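Side-chain contacts in transcriptional regulator, MerR family (Bacillus thuringiensis serovar konkukian, PDB 3GPV), which probably binds DNA as a dimer and regulates transcription: residues G20-A23 and K24-H27; T72-P75 and I76-K80; S91-L94 and H95-K98; Q109-Q112 and D113-N117; I121-K124 and I125-Y128. All coordinates share one frame; numbering follows the deposited sequence.

Contact 1 of 5, residues G20-A23 and K24-H27; sequences GQVA and KMQH
Lys24 lays its CG beside the carbonyl oxygen of Gly20 (Lys24 CG to Gly20 O, 3.2 Å) and then runs on extended, its ammonium end leading away from residues 20-23. Its amide closes one helical turn onto the same oxygen. Met25, a selenomethionine in the crystal, donates its N to Gln21 O at 2.9 Å, in the carbonyl plane and nearly straight at 167°. A bend at its last torsion (chi3 -74°) turns the methyl toward Val22, and Met25 CE meets Val22 CG2 at 4.0 Å. Gln26 follows with the shortest bond of the turn, Gln26 N to Val22 O at 2.7 Å. Its CG lies alongside Val22 CG1, the two side chains pointing the same way. His27, at positive phi, is the C-prime residue of a Schellman motif: its N bonds to Lys24 O, while the N of the next residue reaches back to Ala23 O. The chemistry thus differs around helix 19-25, probably the first helix of the MerR helix-turn-helix: Val22 packs on Leu60 and Leu63 of helix 57-70 with the aliphatic part of Gln26 beside it, whereas the lysine charge is carried away from residues 20-23.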
loop_
_atom_site.group_PDB
_atom_site.type_symbol
_atom_site.label_atom_id
_atom_site.label_comp_id
_atom_site.label_asym_id
_atom_site.label_seq_id
_atom_site.Cartn_x
_atom_site.Cartn_y
_atom_site.Cartn_z
ATOM N N GLY B 20 -4.530 23.104 9.977
ATOM C CA GLY B 20 -5.673 23.033 9.089
ATOM C C GLY B 20 -5.394 23.405 7.645
ATOM O O GLY B 20 -5.909 22.764 6.729
ATOM N N GLN B 21 -4.588 24.443 7.428
ATOM C CA GLN B 21 -4.256 24.864 6.074
ATOM C C GLN B 21 -3.339 23.831 5.432
ATOM O O GLN B 21 -3.464 23.518 4.251
ATOM C CB GLN B 21 -3.564 26.231 6.095
ATOM C CG GLN B 21 -4.409 27.334 6.713
ATOM C CD GLN B 21 -3.640 28.621 6.927
ATOM O OE1 GLN B 21 -2.492 28.600 7.356
ATOM N NE2 GLN B 21 -4.277 29.752 6.646
ATOM N N VAL B 22 -2.417 23.300 6.221
ATOM C CA VAL B 22 -1.491 22.304 5.719
ATOM C C VAL B 22 -2.255 21.056 5.286
ATOM O O VAL B 22 -1.910 20.428 4.287
ATOM C CB VAL B 22 -0.442 21.947 6.784
ATOM C CG1 VAL B 22 0.399 20.783 6.324
ATOM C CG2 VAL B 22 0.449 23.152 7.046
ATOM N N ALA B 23 -3.301 20.708 6.034
ATOM C CA ALA B 23 -4.113 19.539 5.709
ATOM C C ALA B 23 -4.738 19.742 4.343
ATOM O O ALA B 23 -4.770 18.832 3.518
ATOM C CB ALA B 23 -5.193 19.336 6.750
ATOM N N LYS B 24 -5.237 20.947 4.105
ATOM C CA LYS B 24 -5.836 21.254 2.819
ATOM C C LYS B 24 -4.794 21.188 1.703
ATOM O O LYS B 24 -5.034 20.578 0.663
ATOM C CB LYS B 24 -6.481 22.636 2.853
ATOM C CG LYS B 24 -7.534 22.796 3.935
ATOM C CD LYS B 24 -8.261 24.125 3.847
ATOM C CE LYS B 24 -9.339 24.223 4.920
ATOM N NZ LYS B 24 -10.134 25.484 4.806
HETATM N N MSE B 25 -3.638 21.812 1.906
HETATM C CA MSE B 25 -2.621 21.774 0.875
HETATM C C MSE B 25 -2.147 20.352 0.622
HETATM O O MSE B 25 -1.893 19.981 -0.514
HETATM C CB MSE B 25 -1.439 22.658 1.260
HETATM C CG MSE B 25 -1.776 24.128 1.251
HETATM SE SE MSE B 25 -0.222 25.193 1.666
HETATM C CE MSE B 25 -0.025 24.913 3.510
ATOM N N GLN B 26 -2.038 19.562 1.681
ATOM C CA GLN B 26 -1.568 18.187 1.528
ATOM C C GLN B 26 -2.678 17.195 1.305
ATOM O O GLN B 26 -2.439 15.998 1.333
ATOM C CB GLN B 26 -0.693 17.751 2.715
ATOM C CG GLN B 26 0.544 18.611 2.843
ATOM C CD GLN B 26 1.456 18.486 1.638
ATOM O OE1 GLN B 26 1.835 17.381 1.249
ATOM N NE2 GLN B 26 1.822 19.624 1.042
ATOM N N HIS B 27 -3.877 17.699 1.018
ATOM C CA HIS B 27 -5.034 16.844 0.788
ATOM C C HIS B 27 -5.136 15.792 1.881
ATOM O O HIS B 27 -5.383 14.616 1.614
ATOM C CB HIS B 27 -4.951 16.168 -0.583
ATOM C CG HIS B 27 -5.063 17.120 -1.727
ATOM N ND1 HIS B 27 -4.853 16.743 -3.035
ATOM C CD2 HIS B 27 -5.366 18.439 -1.761
ATOM C CE1 HIS B 27 -5.019 17.787 -3.825
ATOM N NE2 HIS B 27 -5.332 18.830 -3.076
#

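Contact 2 of 5, residues T72-P75 and I76-K80; sequences TGMP and IQKIK
Pro75 O takes the N-H of Ile79 at 3.1 Å, in the carbonyl plane, and this bond closes the first turn of helix 76-88. The same oxygen accepts a second, weak bond from Lys78 N, with an N-H to acceptor angle of only 126°. Pro75 therefore sits at the N-cap position through its carbonyl. Lys78 lies against the proline ring with its hydrocarbon part, Lys78 CD being 3.8 Å from Pro75 CD, and continues extended.

On the apolar side Met74, a selenomethionine here, carries the packing. Its CG stands anti to the backbone N (chi1 -178°). Met74 CG meets Lys78 CB at 3.8 Å, while Met74 SE reaches Ile79 CG1 at 3.7 Å. Ile79 CD1, at the end of an extended branch, comes within 3.3 Å of Met74 O, so the isoleucine is applied to both the selenomethionine side chain and the backbone that precedes the helix. Just upstream, Gly73 with positive phi is the C-prime residue of the Schellman motif that ends helix 57-70.

The contact joins three helices. Ile79 leans on Ile66, Leu69 and Lys70 of helix 57-70, and Met74 bridges Leu69 of that helix and Leu99 and Gln103 of helix 93-128; Ile76 touches Gln39 in a loop.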
loop_
_atom_site.group_PDB
_atom_site.type_symbol
_atom_site.label_atom_id
_atom_site.label_comp_id
_atom_site.label_asym_id
_atom_site.label_seq_id
_atom_site.Cartn_x
_atom_site.Cartn_y
_atom_site.Cartn_z
ATOM N N THR B 72 5.074 5.069 0.908
ATOM C CA THR B 72 5.866 4.033 0.268
ATOM C C THR B 72 6.039 2.850 1.203
ATOM O O THR B 72 6.895 1.992 0.990
ATOM C CB THR B 72 7.248 4.549 -0.214
ATOM O OG1 THR B 72 7.874 5.326 0.807
ATOM C CG2 THR B 72 7.084 5.398 -1.456
ATOM N N GLY B 73 5.221 2.827 2.252
ATOM C CA GLY B 73 5.236 1.726 3.193
ATOM C C GLY B 73 6.236 1.686 4.331
ATOM O O GLY B 73 6.362 0.639 4.978
HETATM N N MSE B 74 6.943 2.779 4.610
HETATM C CA MSE B 74 7.888 2.720 5.720
HETATM C C MSE B 74 7.123 2.673 7.022
HETATM O O MSE B 74 6.181 3.425 7.215
HETATM C CB MSE B 74 8.860 3.907 5.751
HETATM C CG MSE B 74 9.847 3.745 6.906
HETATM SE SE MSE B 74 11.117 5.197 6.946
HETATM C CE MSE B 74 12.121 4.787 5.344
ATOM N N PRO B 75 7.487 1.746 7.922
ATOM C CA PRO B 75 6.823 1.605 9.221
ATOM C C PRO B 75 6.884 2.935 9.969
ATOM O O PRO B 75 7.860 3.673 9.859
ATOM C CB PRO B 75 7.638 0.515 9.892
ATOM C CG PRO B 75 8.023 -0.351 8.726
ATOM C CD PRO B 75 8.451 0.658 7.698
ATOM N N ILE B 76 5.838 3.231 10.723
ATOM C CA ILE B 76 5.763 4.473 11.476
ATOM C C ILE B 76 6.940 4.661 12.435
ATOM O O ILE B 76 7.432 5.773 12.608
ATOM C CB ILE B 76 4.457 4.548 12.301
ATOM C CG1 ILE B 76 3.232 4.335 11.398
ATOM C CG2 ILE B 76 4.366 5.894 12.987
ATOM C CD1 ILE B 76 2.969 2.882 10.999
ATOM N N GLN B 77 7.391 3.577 13.057
ATOM C CA GLN B 77 8.488 3.662 14.011
ATOM C C GLN B 77 9.800 4.085 13.365
ATOM O O GLN B 77 10.591 4.807 13.969
ATOM C CB GLN B 77 8.666 2.323 14.739
ATOM C CG GLN B 77 9.306 1.211 13.918
ATOM C CD GLN B 77 10.640 0.749 14.497
ATOM O OE1 GLN B 77 10.718 0.331 15.654
ATOM N NE2 GLN B 77 11.693 0.820 13.688
ATOM N N LYS B 78 10.031 3.632 12.138
ATOM C CA LYS B 78 11.249 3.981 11.421
ATOM C C LYS B 78 11.172 5.421 10.935
ATOM O O LYS B 78 12.177 6.124 10.884
ATOM C CB LYS B 78 11.460 3.032 10.241
ATOM C CG LYS B 78 11.721 1.594 10.666
ATOM C CD LYS B 78 11.820 0.661 9.470
ATOM C CE LYS B 78 12.015 -0.781 9.912
ATOM N NZ LYS B 78 12.059 -1.713 8.756
ATOM N N ILE B 79 9.975 5.870 10.582
ATOM C CA ILE B 79 9.816 7.241 10.123
ATOM C C ILE B 79 10.131 8.172 11.289
ATOM O O ILE B 79 10.763 9.211 11.109
ATOM C CB ILE B 79 8.382 7.503 9.636
ATOM C CG1 ILE B 79 8.071 6.598 8.446
ATOM C CG2 ILE B 79 8.233 8.947 9.231
ATOM C CD1 ILE B 79 6.609 6.555 8.062
ATOM N N LYS B 80 9.691 7.790 12.485
ATOM C CA LYS B 80 9.939 8.606 13.668
ATOM C C LYS B 80 11.433 8.606 13.953
ATOM O O LYS B 80 11.999 9.620 14.353
ATOM C CB LYS B 80 9.169 8.061 14.875
ATOM C CG LYS B 80 9.349 8.892 16.137
ATOM C CD LYS B 80 8.371 8.490 17.232
ATOM C CE LYS B 80 8.539 7.027 17.646
ATOM N NZ LYS B 80 7.558 6.619 18.707
#

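Contact 3 of 5, residues S91-L94 and H95-K98; sequences STIL and HRLK
Thr92 and Arg96 are brought together by two torsions: chi1 of Thr92 (63°) sets OG1 between its backbone N and carbonyl carbon, and chi3 of Arg96 (-78°) folds the end of the arginine back along the helix. Arg96 NE then donates to Thr92 OG1 at 2.9 Å, with the hydroxyl at the guanidinium edge, 15° out of its plane. The backbone of the same pair is bonded too, Arg96 N to Thr92 O at 2.9 Å, so one threonine engages the arginine through both its main chain and its side chain.

The hydroxyl has further partners, as it is hydrogen-bonded to Trp85 O and Gly89 O; Gly89 O also takes a weak bond from Arg96 NH2. These bonds tie the arginine and the helix start to the end of helix 76-88.

His95 meets the same threonine through its ring. Thr92 CB lies over one face of the His95 imidazole, 4.1 Å from the ring centroid, a CH-pi contact displaced toward the rim. Beyond the two segments the ring of Trp85 meets that of His95 edge-to-face. Farther along, Leu97 N and Lys98 N continue the helical bonding to Ile93 O and Leu94 O.

Thr92 is at the N-cap position, although its side chain makes no capping bond. Ile93, Arg96 and Leu97 all pack on Tyr128 of the second subunit, which places this helix start against the far end of the partner helix, as expected of the antiparallel coiled coil through which MerR regulators dimerise.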
loop_
_atom_site.group_PDB
_atom_site.type_symbol
_atom_site.label_atom_id
_atom_site.label_comp_id
_atom_site.label_asym_id
_atom_site.label_seq_id
_atom_site.Cartn_x
_atom_site.Cartn_y
_atom_site.Cartn_z
ATOM N N SER B 91 25.202 14.584 12.961
ATOM C CA SER B 91 25.960 13.513 13.596
ATOM C C SER B 91 25.317 12.174 13.235
ATOM O O SER B 91 25.846 11.110 13.558
ATOM C CB SER B 91 25.975 13.682 15.119
ATOM O OG SER B 91 24.727 13.329 15.691
ATOM N N THR B 92 24.170 12.237 12.567
ATOM C CA THR B 92 23.449 11.036 12.160
ATOM C C THR B 92 23.327 10.960 10.637
ATOM O O THR B 92 22.550 10.169 10.108
ATOM C CB THR B 92 22.033 11.015 12.747
ATOM O OG1 THR B 92 21.290 12.122 12.224
ATOM C CG2 THR B 92 22.081 11.113 14.262
ATOM N N ILE B 93 24.104 11.785 9.944
ATOM C CA ILE B 93 24.076 11.831 8.488
ATOM C C ILE B 93 24.237 10.456 7.841
ATOM O O ILE B 93 23.556 10.149 6.867
ATOM C CB ILE B 93 25.167 12.770 7.949
ATOM C CG1 ILE B 93 25.057 12.888 6.426
ATOM C CG2 ILE B 93 26.534 12.250 8.335
ATOM C CD1 ILE B 93 23.859 13.679 5.948
ATOM N N LEU B 94 25.134 9.630 8.376
ATOM C CA LEU B 94 25.350 8.301 7.819
ATOM C C LEU B 94 24.149 7.401 8.086
ATOM O O LEU B 94 23.787 6.577 7.246
ATOM C CB LEU B 94 26.616 7.668 8.410
ATOM C CG LEU B 94 27.935 8.415 8.198
ATOM C CD1 LEU B 94 29.066 7.553 8.724
ATOM C CD2 LEU B 94 28.153 8.734 6.726
ATOM N N HIS B 95 23.538 7.556 9.257
ATOM C CA HIS B 95 22.374 6.751 9.619
ATOM C C HIS B 95 21.248 7.067 8.641
ATOM O O HIS B 95 20.674 6.178 8.013
ATOM C CB HIS B 95 21.882 7.091 11.030
ATOM C CG HIS B 95 22.965 7.158 12.063
ATOM N ND1 HIS B 95 24.115 7.896 11.890
ATOM C CD2 HIS B 95 23.037 6.633 13.309
ATOM C CE1 HIS B 95 24.849 7.825 12.986
ATOM N NE2 HIS B 95 24.217 7.065 13.862
ATOM N N ARG B 96 20.936 8.352 8.532
ATOM C CA ARG B 96 19.878 8.810 7.650
ATOM C C ARG B 96 20.145 8.442 6.200
ATOM O O ARG B 96 19.232 8.038 5.490
ATOM C CB ARG B 96 19.698 10.320 7.793
ATOM C CG ARG B 96 18.979 10.720 9.073
ATOM C CD ARG B 96 18.883 12.231 9.205
ATOM N NE ARG B 96 20.145 12.808 9.651
ATOM C CZ ARG B 96 20.685 13.909 9.142
ATOM N NH1 ARG B 96 20.071 14.555 8.156
ATOM N NH2 ARG B 96 21.833 14.368 9.622
ATOM N N LEU B 97 21.393 8.582 5.765
ATOM C CA LEU B 97 21.759 8.245 4.396
ATOM C C LEU B 97 21.469 6.770 4.171
ATOM O O LEU B 97 20.923 6.376 3.137
ATOM C CB LEU B 97 23.244 8.526 4.141
ATOM C CG LEU B 97 23.811 8.032 2.802
ATOM C CD1 LEU B 97 23.080 8.683 1.648
ATOM C CD2 LEU B 97 25.298 8.348 2.722
ATOM N N LYS B 98 21.829 5.957 5.154
ATOM C CA LYS B 98 21.590 4.532 5.061
ATOM C C LYS B 98 20.092 4.214 4.964
ATOM O O LYS B 98 19.684 3.424 4.111
ATOM C CB LYS B 98 22.220 3.819 6.265
ATOM C CG LYS B 98 21.932 2.316 6.361
ATOM C CD LYS B 98 22.152 1.572 5.039
ATOM C CE LYS B 98 23.567 1.725 4.512
ATOM N NZ LYS B 98 23.776 0.914 3.287
#

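Contact 4 of 5, residues Q109-Q112 and D113-N117; sequences QLIQ and DTEKN
The backbone from Gln109 to Asn117 is regular alpha helix, each amide from Asp113 to Lys116 bonding to the carbonyl four residues earlier, as in Asp113 N to Gln109 O at 2.8 Å. These two turns belong to helix 93-128, within the predicted coiled coil of this regulator, and the two sides of the helix bear different chemistry.

Toward solvent Gln109 and Asp113 join one turn apart. A bend at chi2 of Gln109 (64°) curls the amide over the aspartate, and Gln109 NE2 donates to Asp113 OD1 at 2.9 Å. The carboxylate oxygen lies in the plane of the amide, yet the nitrogen comes in from above the carboxylate, and the two flat groups are turned 41° against each other. Gln109 thus holds the aspartate twice, through its side-chain amide at the carboxylate and through its carbonyl at Asp113 N.

On the side facing the dimer, Thr114 is buried. The Leu110 side chain lies beside that of Thr114, with Leu110 CD1 3.9 Å from Thr114 OG1. Thr114 packs on Ile111 of the second subunit, and Leu110 and Ile111 on Thr114 of that subunit, so the threonine lies at the interface. Its polar oxygen is satisfied within its own helix: Thr114 OG1 donates to Leu110 O at 2.7 Å. Thr114 N gives Leu110 O a second bond at 2.9 Å, and the two donors come to that oxygen from opposite faces of the carbonyl plane.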
loop_
_atom_site.group_PDB
_atom_site.type_symbol
_atom_site.label_atom_id
_atom_site.label_comp_id
_atom_site.label_asym_id
_atom_site.label_seq_id
_atom_site.Cartn_x
_atom_site.Cartn_y
_atom_site.Cartn_z
ATOM N N GLN B 109 11.667 -2.147 -5.479
ATOM C CA GLN B 109 10.996 -3.449 -5.449
ATOM C C GLN B 109 9.481 -3.255 -5.537
ATOM O O GLN B 109 8.774 -4.014 -6.213
ATOM C CB GLN B 109 11.323 -4.206 -4.159
ATOM C CG GLN B 109 10.742 -5.622 -4.139
ATOM C CD GLN B 109 11.346 -6.498 -5.237
ATOM O OE1 GLN B 109 12.561 -6.638 -5.321
ATOM N NE2 GLN B 109 10.502 -7.073 -6.083
ATOM N N LEU B 110 8.991 -2.248 -4.824
ATOM C CA LEU B 110 7.575 -1.929 -4.810
ATOM C C LEU B 110 7.068 -1.638 -6.218
ATOM O O LEU B 110 6.006 -2.111 -6.602
ATOM C CB LEU B 110 7.313 -0.729 -3.895
ATOM C CG LEU B 110 5.889 -0.150 -3.856
ATOM C CD1 LEU B 110 4.892 -1.220 -3.411
ATOM C CD2 LEU B 110 5.853 1.056 -2.912
ATOM N N ILE B 111 7.826 -0.860 -6.984
ATOM C CA ILE B 111 7.421 -0.528 -8.350
ATOM C C ILE B 111 7.390 -1.819 -9.181
ATOM O O ILE B 111 6.455 -2.075 -9.925
ATOM C CB ILE B 111 8.416 0.481 -9.028
ATOM C CG1 ILE B 111 8.160 1.906 -8.536
ATOM C CG2 ILE B 111 8.220 0.490 -10.532
ATOM C CD1 ILE B 111 8.378 2.106 -7.118
ATOM N N GLN B 112 8.416 -2.642 -9.045
ATOM C CA GLN B 112 8.441 -3.873 -9.822
ATOM C C GLN B 112 7.273 -4.781 -9.445
ATOM O O GLN B 112 6.619 -5.345 -10.319
ATOM C CB GLN B 112 9.764 -4.605 -9.629
ATOM C CG GLN B 112 9.797 -5.939 -10.357
ATOM C CD GLN B 112 11.178 -6.538 -10.397
ATOM O OE1 GLN B 112 12.030 -6.096 -11.174
ATOM N NE2 GLN B 112 11.423 -7.539 -9.545
ATOM N N ASP B 113 7.010 -4.908 -8.147
ATOM C CA ASP B 113 5.891 -5.728 -7.684
ATOM C C ASP B 113 4.574 -5.187 -8.215
ATOM O O ASP B 113 3.679 -5.956 -8.555
ATOM C CB ASP B 113 5.837 -5.766 -6.162
ATOM C CG ASP B 113 6.968 -6.575 -5.565
ATOM O OD1 ASP B 113 7.598 -7.349 -6.311
ATOM O OD2 ASP B 113 7.214 -6.439 -4.355
ATOM N N THR B 114 4.465 -3.861 -8.291
ATOM C CA THR B 114 3.234 -3.222 -8.774
ATOM C C THR B 114 3.092 -3.418 -10.279
ATOM O O THR B 114 1.991 -3.628 -10.789
ATOM C CB THR B 114 3.200 -1.720 -8.418
ATOM O OG1 THR B 114 3.362 -1.563 -7.011
ATOM C CG2 THR B 114 1.854 -1.113 -8.802
ATOM N N GLU B 115 4.209 -3.363 -10.994
ATOM C CA GLU B 115 4.156 -3.600 -12.430
ATOM C C GLU B 115 3.672 -5.047 -12.648
ATOM O O GLU B 115 2.872 -5.331 -13.553
ATOM C CB GLU B 115 5.544 -3.414 -13.057
ATOM C CG GLU B 115 6.025 -1.980 -13.103
ATOM C CD GLU B 115 5.388 -1.166 -14.224
ATOM O OE1 GLU B 115 4.471 -1.656 -14.916
ATOM O OE2 GLU B 115 5.815 -0.014 -14.407
ATOM N N LYS B 116 4.150 -5.958 -11.801
ATOM C CA LYS B 116 3.761 -7.361 -11.925
ATOM C C LYS B 116 2.260 -7.518 -11.693
ATOM O O LYS B 116 1.592 -8.291 -12.389
ATOM C CB LYS B 116 4.542 -8.228 -10.941
ATOM C CG LYS B 116 4.009 -9.658 -10.877
ATOM C CD LYS B 116 5.088 -10.722 -10.739
ATOM C CE LYS B 116 6.097 -10.382 -9.662
ATOM N NZ LYS B 116 7.111 -9.399 -10.144
ATOM N N ASN B 117 1.732 -6.777 -10.721
ATOM C CA ASN B 117 0.310 -6.824 -10.435
ATOM C C ASN B 117 -0.480 -6.216 -11.587
ATOM O O ASN B 117 -1.526 -6.739 -11.976
ATOM C CB ASN B 117 0.004 -6.118 -9.101
ATOM C CG ASN B 117 0.378 -6.997 -7.900
ATOM O OD1 ASN B 117 0.089 -8.178 -7.910
ATOM N ND2 ASN B 117 1.014 -6.427 -6.889
#

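Contact 5 of 5, residues I121-K124 and I125-Y128; sequences IQQK and IAKY
Tyr128 has the carbonyl oxygen of Lys124 over one face of its ring, 3.3 Å above the plane and displaced toward the rim. From the same side of the ring plane come the methylenes of Lys124, placed farther toward the hydroxyl end: Lys124 CG lies 3.4 Å from Tyr128 CE2 and Lys124 CD 3.3 Å from Tyr128 CZ, a tight fit. These residues form the last turns of helix 93-128, in the predicted coiled coil that pairs the subunits. In Lys124, chi2 (61°) sets CD over the ring at CZ, and chi3 (65°) then carries CE away from it.

The backbone fastens the same pair, since Tyr128 N donates to Lys124 O at 2.9 Å. That oxygen therefore lies over the ring and accepts the helical bond of the very residue that bears it. One turn earlier, Ile125 crosses Ile121, with Ile125 CD1 at 3.9 Å from Ile121 CG2.

The second subunit lines much of this surface. Its Phe82 packs on Tyr128, its Met100 on Ile125 and its Cys68 on Ile121, while Gln122 NE2 is hydrogen-bonded to Glu104 OE2 of that subunit. Lys124 touches both Tyr128 and Met65 of the second subunit.

The charged end of this lysine has a like neighbour, a pairing probably unfavourable to both charges: Lys124 and Lys127 run side by side and point the same way, with NZ of Lys124 4.0 Å from NZ of Lys127.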
loop_
_atom_site.group_PDB
_atom_site.type_symbol
_atom_site.label_atom_id
_atom_site.label_comp_id
_atom_site.label_asym_id
_atom_site.label_seq_id
_atom_site.Cartn_x
_atom_site.Cartn_y
_atom_site.Cartn_z
ATOM N N ILE B 121 -3.774 -7.790 -13.711
ATOM C CA ILE B 121 -5.052 -7.109 -13.936
ATOM C C ILE B 121 -5.329 -6.999 -15.429
ATOM O O ILE B 121 -6.458 -7.176 -15.860
ATOM C CB ILE B 121 -5.082 -5.649 -13.354
ATOM C CG1 ILE B 121 -5.281 -5.652 -11.837
ATOM C CG2 ILE B 121 -6.254 -4.875 -13.949
ATOM C CD1 ILE B 121 -4.134 -6.128 -11.095
ATOM N N GLN B 122 -4.299 -6.677 -16.206
ATOM C CA GLN B 122 -4.434 -6.519 -17.651
ATOM C C GLN B 122 -4.784 -7.840 -18.335
ATOM O O GLN B 122 -5.594 -7.873 -19.259
ATOM C CB GLN B 122 -3.140 -5.934 -18.234
ATOM C CG GLN B 122 -2.814 -4.527 -17.717
ATOM C CD GLN B 122 -1.631 -3.884 -18.454
ATOM O OE1 GLN B 122 -0.589 -4.499 -18.635
ATOM N NE2 GLN B 122 -1.798 -2.632 -18.865
ATOM N N GLN B 123 -4.182 -8.929 -17.877
ATOM C CA GLN B 123 -4.480 -10.240 -18.445
ATOM C C GLN B 123 -5.961 -10.560 -18.189
ATOM O O GLN B 123 -6.648 -11.101 -19.051
ATOM C CB GLN B 123 -3.599 -11.316 -17.791
ATOM C CG GLN B 123 -3.749 -12.725 -18.388
ATOM C CD GLN B 123 -3.462 -12.780 -19.887
ATOM O OE1 GLN B 123 -4.318 -12.452 -20.702
ATOM N NE2 GLN B 123 -2.249 -13.190 -20.249
ATOM N N LYS B 124 -6.447 -10.223 -16.998
ATOM C CA LYS B 124 -7.839 -10.480 -16.663
ATOM C C LYS B 124 -8.726 -9.663 -17.589
ATOM O O LYS B 124 -9.789 -10.114 -18.006
ATOM C CB LYS B 124 -8.105 -10.105 -15.208
ATOM C CG LYS B 124 -9.499 -10.450 -14.708
ATOM C CD LYS B 124 -9.781 -11.946 -14.764
ATOM C CE LYS B 124 -8.873 -12.707 -13.830
ATOM N NZ LYS B 124 -9.139 -14.171 -13.828
ATOM N N ILE B 125 -8.279 -8.456 -17.910
ATOM C CA ILE B 125 -9.033 -7.587 -18.800
ATOM C C ILE B 125 -9.121 -8.216 -20.181
ATOM O O ILE B 125 -10.193 -8.287 -20.774
ATOM C CB ILE B 125 -8.381 -6.181 -18.896
ATOM C CG1 ILE B 125 -8.617 -5.423 -17.584
ATOM C CG2 ILE B 125 -8.954 -5.413 -20.087
ATOM C CD1 ILE B 125 -7.853 -4.124 -17.459
ATOM N N ALA B 126 -7.987 -8.675 -20.689
ATOM C CA ALA B 126 -7.939 -9.313 -21.995
ATOM C C ALA B 126 -8.911 -10.497 -22.009
ATOM O O ALA B 126 -9.676 -10.672 -22.954
ATOM C CB ALA B 126 -6.505 -9.794 -22.292
ATOM N N LYS B 127 -8.866 -11.297 -20.947
ATOM C CA LYS B 127 -9.727 -12.460 -20.797
ATOM C C LYS B 127 -11.201 -12.076 -20.853
ATOM O O LYS B 127 -11.957 -12.642 -21.629
ATOM C CB LYS B 127 -9.439 -13.165 -19.470
ATOM C CG LYS B 127 -10.377 -14.319 -19.171
ATOM C CD LYS B 127 -10.013 -15.024 -17.882
ATOM C CE LYS B 127 -11.007 -16.131 -17.574
ATOM N NZ LYS B 127 -10.576 -16.912 -16.396
ATOM N N TYR B 128 -11.606 -11.116 -20.030
ATOM C CA TYR B 128 -13.002 -10.684 -19.992
ATOM C C TYR B 128 -13.509 -10.189 -21.333
ATOM O O TYR B 128 -14.705 -10.242 -21.613
ATOM C CB TYR B 128 -13.205 -9.578 -18.953
ATOM C CG TYR B 128 -13.073 -10.034 -17.518
ATOM C CD1 TYR B 128 -13.263 -11.370 -17.164
ATOM C CD2 TYR B 128 -12.803 -9.122 -16.505
ATOM C CE1 TYR B 128 -13.190 -11.782 -15.838
ATOM C CE2 TYR B 128 -12.731 -9.526 -15.173
ATOM C CZ TYR B 128 -12.927 -10.855 -14.848
ATOM O OH TYR B 128 -12.875 -11.241 -13.531
#

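Contacts 1 and 2 lie within the MerR helix-turn-helix region, about 21 Å apart between centres, and are partly buried. Contact 1 ends a helix, contact 2 begins one. Contacts 3, 4 and 5 all use helix 93-128 and all touch the second subunit, which contact 2 reaches only through Thr72 and contact 1 not at all; 3 and 4 are surface contacts, whereas 5 is partly buried. Contact 2 also meets contact 4, Thr72 O lying 4.1 Å from Leu110 CD2, so the loop touches the dimer helix. Chemistry follows place: apolar side chains and backbone caps predominate in 1 and 2, polar side-chain bonds in 3 and 4, and lysine against an aromatic ring in 5, far from the chain centre.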